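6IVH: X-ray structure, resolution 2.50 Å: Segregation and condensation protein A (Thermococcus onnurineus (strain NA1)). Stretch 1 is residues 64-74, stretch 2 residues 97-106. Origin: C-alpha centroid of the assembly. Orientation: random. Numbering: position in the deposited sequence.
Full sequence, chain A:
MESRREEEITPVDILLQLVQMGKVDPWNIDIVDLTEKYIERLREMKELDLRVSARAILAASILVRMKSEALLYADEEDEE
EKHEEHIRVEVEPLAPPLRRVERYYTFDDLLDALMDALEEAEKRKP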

# COMPACT_ATOMS: atom_id res chain seq x y z
N VAL A 64 -5.77 -4.26 -0.09
CA VAL A 64 -6.39 -5.58 -0.03
C VAL A 64 -7.24 -5.82 -1.27
O VAL A 64 -7.22 -6.92 -1.85
CB VAL A 64 -7.21 -5.74 1.27
CG1 VAL A 64 -8.04 -7.01 1.22
CG2 VAL A 64 -6.28 -5.76 2.47
N ARG A 65 -7.99 -4.81 -1.70
CA ARG A 65 -8.78 -4.95 -2.92
C ARG A 65 -7.89 -5.08 -4.15
O ARG A 65 -8.15 -5.91 -5.03
CB ARG A 65 -9.73 -3.77 -3.09
CG ARG A 65 -10.43 -3.74 -4.44
CD ARG A 65 -11.31 -2.51 -4.60
NE ARG A 65 -10.56 -1.26 -4.41
CZ ARG A 65 -9.85 -0.67 -5.37
NH1 ARG A 65 -9.78 -1.21 -6.58
NH2 ARG A 65 -9.21 0.46 -5.10
N MSE A 66 -6.82 -4.29 -4.22
CA MSE A 66 -5.93 -4.32 -5.37
C MSE A 66 -5.20 -5.66 -5.48
O MSE A 66 -4.83 -6.08 -6.58
CB MSE A 66 -4.92 -3.17 -5.30
CG MSE A 66 -5.56 -1.80 -5.45
SE MSE A 66 -4.27 -0.35 -5.31
CE MSE A 66 -3.23 -0.72 -6.91
N LYS A 67 -4.99 -6.32 -4.34
CA LYS A 67 -4.36 -7.64 -4.36
C LYS A 67 -5.37 -8.76 -4.60
O LYS A 67 -4.99 -9.80 -5.15
CB LYS A 67 -3.60 -7.89 -3.05
CG LYS A 67 -4.30 -8.81 -2.06
CD LYS A 67 -3.29 -9.45 -1.12
CE LYS A 67 -3.96 -10.36 -0.09
NZ LYS A 67 -4.79 -9.59 0.89
N SER A 68 -6.63 -8.56 -4.22
CA SER A 68 -7.65 -9.55 -4.53
C SER A 68 -7.94 -9.58 -6.03
O SER A 68 -8.03 -10.66 -6.63
CB SER A 68 -8.93 -9.25 -3.75
OG SER A 68 -8.74 -9.41 -2.35
N GLU A 69 -8.08 -8.41 -6.64
CA GLU A 69 -8.31 -8.35 -8.08
C GLU A 69 -7.09 -8.84 -8.85
O GLU A 69 -7.22 -9.49 -9.89
CB GLU A 69 -8.68 -6.93 -8.50
CG GLU A 69 -9.84 -6.35 -7.70
CD GLU A 69 -10.12 -4.90 -8.04
OE1 GLU A 69 -11.27 -4.58 -8.42
OE2 GLU A 69 -9.18 -4.07 -7.94
N ALA A 70 -5.89 -8.55 -8.35
CA ALA A 70 -4.68 -9.05 -8.99
C ALA A 70 -4.65 -10.57 -9.01
O ALA A 70 -4.25 -11.19 -10.01
CB ALA A 70 -3.44 -8.50 -8.29
N LEU A 71 -5.08 -11.20 -7.91
CA LEU A 71 -5.13 -12.66 -7.87
C LEU A 71 -6.23 -13.21 -8.77
O LEU A 71 -6.07 -14.29 -9.35
CB LEU A 71 -5.34 -13.14 -6.44
CG LEU A 71 -4.10 -13.10 -5.54
CD1 LEU A 71 -4.52 -13.17 -4.09
CD2 LEU A 71 -3.16 -14.24 -5.89
N LEU A 72 -7.35 -12.50 -8.89
CA LEU A 72 -8.44 -12.95 -9.74
C LEU A 72 -8.19 -12.66 -11.22
O LEU A 72 -8.83 -13.29 -12.07
CB LEU A 72 -9.75 -12.30 -9.30
CG LEU A 72 -10.26 -12.66 -7.91
CD1 LEU A 72 -11.54 -11.90 -7.59
CD2 LEU A 72 -10.49 -14.16 -7.78
N TYR A 73 -7.29 -11.73 -11.54
CA TYR A 73 -6.99 -11.35 -12.92
C TYR A 73 -5.47 -11.39 -13.10
O TYR A 73 -4.79 -10.39 -12.85
CB TYR A 73 -7.58 -9.98 -13.25
CG TYR A 73 -9.00 -9.80 -12.78
CD1 TYR A 73 -10.03 -10.61 -13.25
CD2 TYR A 73 -9.33 -8.81 -11.85
CE1 TYR A 73 -11.33 -10.45 -12.81
CE2 TYR A 73 -10.63 -8.64 -11.41
CZ TYR A 73 -11.62 -9.46 -11.89
OH TYR A 73 -12.92 -9.29 -11.46
N ALA A 74 -4.96 -12.54 -13.53
CA ALA A 74 -3.53 -12.76 -13.71
C ALA A 74 -2.75 -12.50 -12.43
O ALA A 74 -2.88 -13.24 -11.45
CB ALA A 74 -2.98 -11.90 -14.85
N PRO A 97 -13.51 -5.50 -10.86
CA PRO A 97 -12.62 -4.94 -11.88
C PRO A 97 -12.93 -3.48 -12.21
O PRO A 97 -12.64 -2.60 -11.39
CB PRO A 97 -12.88 -5.84 -13.09
CG PRO A 97 -14.24 -6.49 -12.84
CD PRO A 97 -14.70 -6.12 -11.45
N LEU A 98 -13.50 -3.24 -13.38
CA LEU A 98 -13.79 -1.89 -13.89
C LEU A 98 -12.54 -1.02 -13.81
O LEU A 98 -12.54 0.10 -13.29
CB LEU A 98 -15.00 -1.29 -13.15
CG LEU A 98 -15.55 0.15 -13.26
CD1 LEU A 98 -15.05 1.15 -12.19
CD2 LEU A 98 -15.39 0.70 -14.69
N ARG A 99 -11.45 -1.57 -14.34
CA ARG A 99 -10.16 -0.90 -14.51
C ARG A 99 -9.21 -1.91 -15.12
O ARG A 99 -9.47 -3.12 -15.12
CB ARG A 99 -9.58 -0.36 -13.19
CG ARG A 99 -9.03 -1.43 -12.26
CD ARG A 99 -8.23 -0.80 -11.12
NE ARG A 99 -7.68 -1.81 -10.21
CZ ARG A 99 -6.47 -2.35 -10.32
NH1 ARG A 99 -5.66 -1.97 -11.30
NH2 ARG A 99 -6.06 -3.26 -9.44
N ARG A 100 -8.10 -1.40 -15.65
CA ARG A 100 -6.99 -2.26 -16.06
C ARG A 100 -6.31 -2.79 -14.81
O ARG A 100 -5.53 -2.08 -14.17
CB ARG A 100 -6.02 -1.50 -16.95
CG ARG A 100 -5.27 -2.36 -17.95
CD ARG A 100 -4.47 -1.50 -18.92
NE ARG A 100 -5.32 -0.48 -19.52
CZ ARG A 100 -5.97 -0.62 -20.67
NH1 ARG A 100 -5.86 -1.75 -21.36
NH2 ARG A 100 -6.73 0.36 -21.13
N VAL A 101 -6.62 -4.03 -14.44
CA VAL A 101 -6.10 -4.61 -13.21
C VAL A 101 -4.69 -5.13 -13.45
O VAL A 101 -4.48 -6.05 -14.25
CB VAL A 101 -7.02 -5.73 -12.69
CG1 VAL A 101 -6.31 -6.56 -11.64
CG2 VAL A 101 -8.30 -5.14 -12.12
N GLU A 102 -3.71 -4.53 -12.77
CA GLU A 102 -2.32 -4.92 -12.87
C GLU A 102 -1.90 -5.68 -11.61
O GLU A 102 -2.41 -5.41 -10.51
CB GLU A 102 -1.42 -3.69 -13.07
CG GLU A 102 -2.01 -2.60 -13.96
CD GLU A 102 -1.48 -2.63 -15.38
OE1 GLU A 102 -1.41 -1.55 -16.01
OE2 GLU A 102 -1.17 -3.73 -15.88
N ARG A 103 -0.97 -6.61 -11.77
CA ARG A 103 -0.37 -7.29 -10.63
C ARG A 103 0.96 -6.69 -10.22
O ARG A 103 1.26 -6.64 -9.02
CB ARG A 103 -0.19 -8.79 -10.93
CG ARG A 103 0.77 -9.49 -9.98
CD ARG A 103 0.17 -10.75 -9.38
NE ARG A 103 0.96 -11.19 -8.24
CZ ARG A 103 0.87 -12.40 -7.69
NH1 ARG A 103 0.02 -13.29 -8.18
NH2 ARG A 103 1.63 -12.72 -6.65
N TYR A 104 1.76 -6.21 -11.17
CA TYR A 104 3.07 -5.64 -10.88
C TYR A 104 3.06 -4.15 -11.18
O TYR A 104 2.59 -3.73 -12.24
CB TYR A 104 4.16 -6.35 -11.69
CG TYR A 104 4.31 -7.81 -11.32
CD1 TYR A 104 5.17 -8.21 -10.30
CD2 TYR A 104 3.59 -8.79 -11.98
CE1 TYR A 104 5.31 -9.54 -9.96
CE2 TYR A 104 3.72 -10.13 -11.65
CZ TYR A 104 4.58 -10.50 -10.63
OH TYR A 104 4.72 -11.83 -10.30
N TYR A 105 3.57 -3.36 -10.24
CA TYR A 105 3.61 -1.91 -10.35
C TYR A 105 5.04 -1.41 -10.14
O TYR A 105 5.88 -2.08 -9.54
CB TYR A 105 2.70 -1.22 -9.33
CG TYR A 105 1.22 -1.33 -9.59
CD1 TYR A 105 0.49 -0.24 -10.04
CD2 TYR A 105 0.55 -2.53 -9.39
CE1 TYR A 105 -0.87 -0.34 -10.27
CE2 TYR A 105 -0.81 -2.64 -9.63
CZ TYR A 105 -1.51 -1.54 -10.07
OH TYR A 105 -2.86 -1.65 -10.30
N THR A 106 5.29 -0.20 -10.64
CA THR A 106 6.44 0.57 -10.19
C THR A 106 6.02 1.43 -9.00
O THR A 106 4.83 1.59 -8.71
CB THR A 106 7.01 1.43 -11.32
OG1 THR A 106 6.01 2.35 -11.77
CG2 THR A 106 7.46 0.55 -12.48

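What fills the apolar centre of the contact? Val 101 points toward the helix, and its CG1 lies 3.5 Å from Glu 69 O and 3.9 Å from Ala 70 N, so the methyl packs against helical backbone as much as against side chains. The two stretches come close at Ala 70: its CA is 4.9 Å from Arg 103 CA, and its CB sits 4.0 Å from Arg 103 CA and 3.9 Å from Glu 102 O. The small methyl fits an approach this tight.

How do the aromatic residues extend this packing? Tyr 73, the first residue to leave helical geometry, still points toward the second stretch. Val 101 CG1 meets its ring at the edge, 3.8 Å from Tyr 73 CD2, while Tyr 73 OH reaches within 3.4 Å of Pro 97 CG. At the other end, selenomethionine Met 66 starts out sideways, but its tip comes nearer, placing CE 3.7 Å from Tyr 105 CZ.

Where does charge enter? Glu 69 OE2 forms a salt bridge with Arg 99 NE across the stretches, at a long 3.5 Å, and another with Arg 65 NH1 within the helix at 3.2 Å, where the hydrogen bond is weak. One carboxylate oxygen thus serves two arginines, and its negative charge helps offset their proximity, with Arg 65 NH1 4.2 Å from Arg 99 NE. Arg 99 NH1 also makes a weak hydrogen bond to Tyr 105 OH, 3.0 Å away, linking the charged cluster to the ring beside Met 66.

Does hydrogen bonding join the two stretches? None crosses between them. Glu 69 OE1 lies 3.4 Å from Pro 97 N, but that nitrogen has no hydrogen to share. Arg 103 adds packing instead, its NH1 4.0 Å from Leu 71 CD2, while its NE and NH2 are hydrogen-bonded elsewhere in the structure.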